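Local coordinates for protein 3-oxosteroid 1-dehydrogenase (Sterolibacterium denitrificans, PDB 7P18) that probably uses FAD to oxidise 3-oxosteroids to their 3-oxo-Delta(1) products, and is seen here with androsta-1,4-diene-3,17-dione bound, at residues G160-T165 against K185-Y190. Sequence-based numbering, arbitrary orientation.
Sequences GKASMT and KSLGRY
Lys161 and Tyr190 meet where a small antiparallel hairpin, 157-158 with 162-163, packs on helix 179-191. A classic beta bulge, Lys161 and Ala162 both facing Leu158, opens the short strand 162-163. With CG anti to the backbone N (chi1 175°), the Tyr190 ring is carried to Lys161, whose CB lies over one face, toward the rim, in a CH-pi contact 4.1 Å from the ring centroid. The two side chains cross at about a right angle, and Lys161 CD lies 3.9 Å from Tyr190 OH. That hydroxyl hydrogen-bonds to Arg201 O, and Arg197 makes a cation-pi contact with the ring. An alanine in place of Tyr190 would probably leave Lys161 CB and CD without their aromatic support and Arg201 O without the hydroxyl. The next residue, Ala162, touches Leu187 CD2 with its CB at 4.1 Å. The Met164 side chain is about 7 Å from the bound steroid. The polar side centres on Arg189. Its guanidinium has Ser186 O over one face, and NH2 forms a salt bridge with Asp203 OD2. Water 1 donates to Ser163 O and accepts from Arg189 NH1 and Ser186 OG, which also hydrogen-bonds Gln182 NE2. Arg189 NH2 reaches a lone pair of Ser163 O at 3.3 Å, in the carbonyl plane.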
ATOM      1  N   GLY A 160       2.225  19.924   2.453  1.00 53.24           N
ATOM      2  CA  GLY A 160       1.818  19.561   1.081  1.00 49.55           C
ATOM      3  C   GLY A 160       2.819  19.966   0.015  1.00 46.12           C
ATOM      4  O   GLY A 160       2.403  20.118  -1.139  1.00 52.27           O
ATOM      5  N   LYS A 161       4.097  20.112   0.353  1.00 42.55           N
ATOM      6  CA  LYS A 161       5.142  20.621  -0.572  1.00 45.65           C
ATOM      7  C   LYS A 161       6.348  19.666  -0.612  1.00 44.96           C
ATOM      8  O   LYS A 161       6.708  19.198  -1.710  1.00 44.48           O
ATOM      9  CB  LYS A 161       5.611  22.020  -0.148  1.00 52.20           C
ATOM     10  CG  LYS A 161       4.514  23.080  -0.080  1.00 61.89           C
ATOM     11  CD  LYS A 161       4.999  24.502  -0.304  1.00 67.54           C
ATOM     12  CE  LYS A 161       4.145  25.544   0.397  1.00 74.43           C
ATOM     13  NZ  LYS A 161       2.704  25.391   0.084  1.00 77.63           N
ATOM     14  N   ALA A 162       6.967  19.433   0.549  1.00 43.94           N
ATOM     15  CA  ALA A 162       8.346  18.911   0.678  1.00 42.57           C
ATOM     16  C   ALA A 162       8.314  17.393   0.894  1.00 33.92           C
ATOM     17  O   ALA A 162       7.598  16.924   1.790  1.00 35.67           O
ATOM     18  CB  ALA A 162       9.061  19.612   1.803  1.00 43.91           C
ATOM     19  N   SER A 163       9.048  16.668   0.057  1.00 38.14           N
ATOM     20  CA  SER A 163       9.146  15.180   0.128  1.00 34.93           C
ATOM     21  C   SER A 163       9.905  14.812   1.408  1.00 34.67           C
ATOM     22  O   SER A 163      10.916  15.504   1.707  1.00 35.75           O
ATOM     23  CB  SER A 163       9.799  14.646  -1.082  1.00 32.13           C
ATOM     24  OG  SER A 163       8.961  14.839  -2.218  1.00 36.64           O
ATOM     25  N   MET A 164       9.440  13.784   2.136  1.00 34.88           N
ATOM     26  CA  MET A 164      10.211  13.166   3.253  1.00 33.40           C
ATOM     27  C   MET A 164      10.209  11.636   3.136  1.00 35.99           C
ATOM     28  O   MET A 164       9.274  11.071   2.535  1.00 31.51           O
ATOM     29  CB  MET A 164       9.592  13.538   4.595  1.00 34.56           C
ATOM     30  CG  MET A 164       9.525  15.064   4.819  1.00 43.62           C
ATOM     31  SD  MET A 164       8.646  15.466   6.338  1.00 49.67           S
ATOM     32  CE  MET A 164       7.153  14.456   6.205  1.00 53.81           C
ATOM     33  N   THR A 165      11.220  10.996   3.730  1.00 34.10           N
ATOM     34  CA  THR A 165      11.258   9.537   3.978  1.00 30.21           C
ATOM     35  C   THR A 165      10.350   9.273   5.159  1.00 32.10           C
ATOM     36  O   THR A 165      10.084  10.220   5.931  1.00 36.35           O
ATOM     37  CB  THR A 165      12.682   9.061   4.281  1.00 30.71           C
ATOM     38  OG1 THR A 165      13.116   9.697   5.490  1.00 29.70           O
ATOM     39  CG2 THR A 165      13.624   9.378   3.144  1.00 33.07           C
ATOM     40  N   LYS A 185      14.931  21.643   7.985  1.00 54.02           N
ATOM     41  CA  LYS A 185      15.861  21.057   6.985  1.00 59.84           C
ATOM     42  C   LYS A 185      15.059  20.809   5.694  1.00 51.08           C
ATOM     43  O   LYS A 185      15.542  21.188   4.605  1.00 57.82           O
ATOM     44  CB  LYS A 185      16.533  19.811   7.577  1.00 64.80           C
ATOM     45  CG  LYS A 185      17.707  19.247   6.778  1.00 77.43           C
ATOM     46  CD  LYS A 185      18.382  18.022   7.399  1.00 84.66           C
ATOM     47  CE  LYS A 185      17.480  16.810   7.574  1.00 93.00           C
ATOM     48  NZ  LYS A 185      16.947  16.272   6.292  1.00 87.54           N
ATOM     49  N   SER A 186      13.851  20.255   5.830  1.00 48.05           N
ATOM     50  CA  SER A 186      13.019  19.733   4.708  1.00 50.64           C
ATOM     51  C   SER A 186      12.475  20.908   3.883  1.00 44.64           C
ATOM     52  O   SER A 186      12.785  20.991   2.670  1.00 44.95           O
ATOM     53  CB  SER A 186      11.913  18.835   5.212  1.00 49.36           C
ATOM     54  OG  SER A 186      12.429  17.596   5.699  1.00 47.21           O
ATOM     55  N   LEU A 187      11.756  21.821   4.527  1.00 52.79           N
ATOM     56  CA  LEU A 187      11.186  23.025   3.859  1.00 52.69           C
ATOM     57  C   LEU A 187      12.319  23.944   3.412  1.00 50.41           C
ATOM     58  O   LEU A 187      12.257  24.459   2.282  1.00 56.04           O
ATOM     59  CB  LEU A 187      10.192  23.688   4.809  1.00 54.38           C
ATOM     60  CG  LEU A 187       8.882  22.922   4.915  1.00 57.20           C
ATOM     61  CD1 LEU A 187       8.114  23.310   6.160  1.00 58.56           C
ATOM     62  CD2 LEU A 187       8.040  23.144   3.661  1.00 57.96           C
ATOM     63  N   GLY A 188      13.362  24.044   4.224  1.00 54.23           N
ATOM     64  CA  GLY A 188      14.624  24.700   3.845  1.00 55.48           C
ATOM     65  C   GLY A 188      15.115  24.254   2.487  1.00 56.00           C
ATOM     66  O   GLY A 188      15.207  25.117   1.587  1.00 55.92           O
ATOM     67  N   ARG A 189      15.417  22.957   2.332  1.00 53.57           N
ATOM     68  CA  ARG A 189      15.969  22.362   1.079  1.00 51.07           C
ATOM     69  C   ARG A 189      15.089  22.789  -0.108  1.00 47.68           C
ATOM     70  O   ARG A 189      15.650  23.144  -1.157  1.00 51.01           O
ATOM     71  CB  ARG A 189      16.000  20.829   1.203  1.00 52.08           C
ATOM     72  CG  ARG A 189      16.718  20.101   0.075  1.00 54.51           C
ATOM     73  CD  ARG A 189      16.388  18.615   0.050  1.00 55.99           C
ATOM     74  NE  ARG A 189      14.968  18.410  -0.224  1.00 55.33           N
ATOM     75  CZ  ARG A 189      14.106  17.806   0.588  1.00 54.40           C
ATOM     76  NH1 ARG A 189      14.519  17.284   1.737  1.00 60.02           N
ATOM     77  NH2 ARG A 189      12.834  17.700   0.235  1.00 46.12           N
ATOM     78  N   TYR A 190      13.764  22.721   0.082  1.00 43.96           N
ATOM     79  CA  TYR A 190      12.697  22.944  -0.938  1.00 51.20           C
ATOM     80  C   TYR A 190      12.780  24.388  -1.480  1.00 48.65           C
ATOM     81  O   TYR A 190      12.886  24.592  -2.716  1.00 49.57           O
ATOM     82  CB  TYR A 190      11.329  22.641  -0.314  1.00 50.18           C
ATOM     83  CG  TYR A 190      10.137  22.940  -1.193  1.00 60.81           C
ATOM     84  CD1 TYR A 190       9.625  24.226  -1.292  1.00 65.21           C
ATOM     85  CD2 TYR A 190       9.519  21.939  -1.927  1.00 63.08           C
ATOM     86  CE1 TYR A 190       8.545  24.510  -2.112  1.00 58.92           C
ATOM     87  CE2 TYR A 190       8.429  22.206  -2.742  1.00 65.02           C
ATOM     88  CZ  TYR A 190       7.947  23.500  -2.840  1.00 64.05           C
ATOM     89  OH  TYR A 190       6.879  23.775  -3.636  1.00 62.39           O
TER
HETATM   90  O   HOH W   1      12.837  15.548   3.687  1.00 49.30           O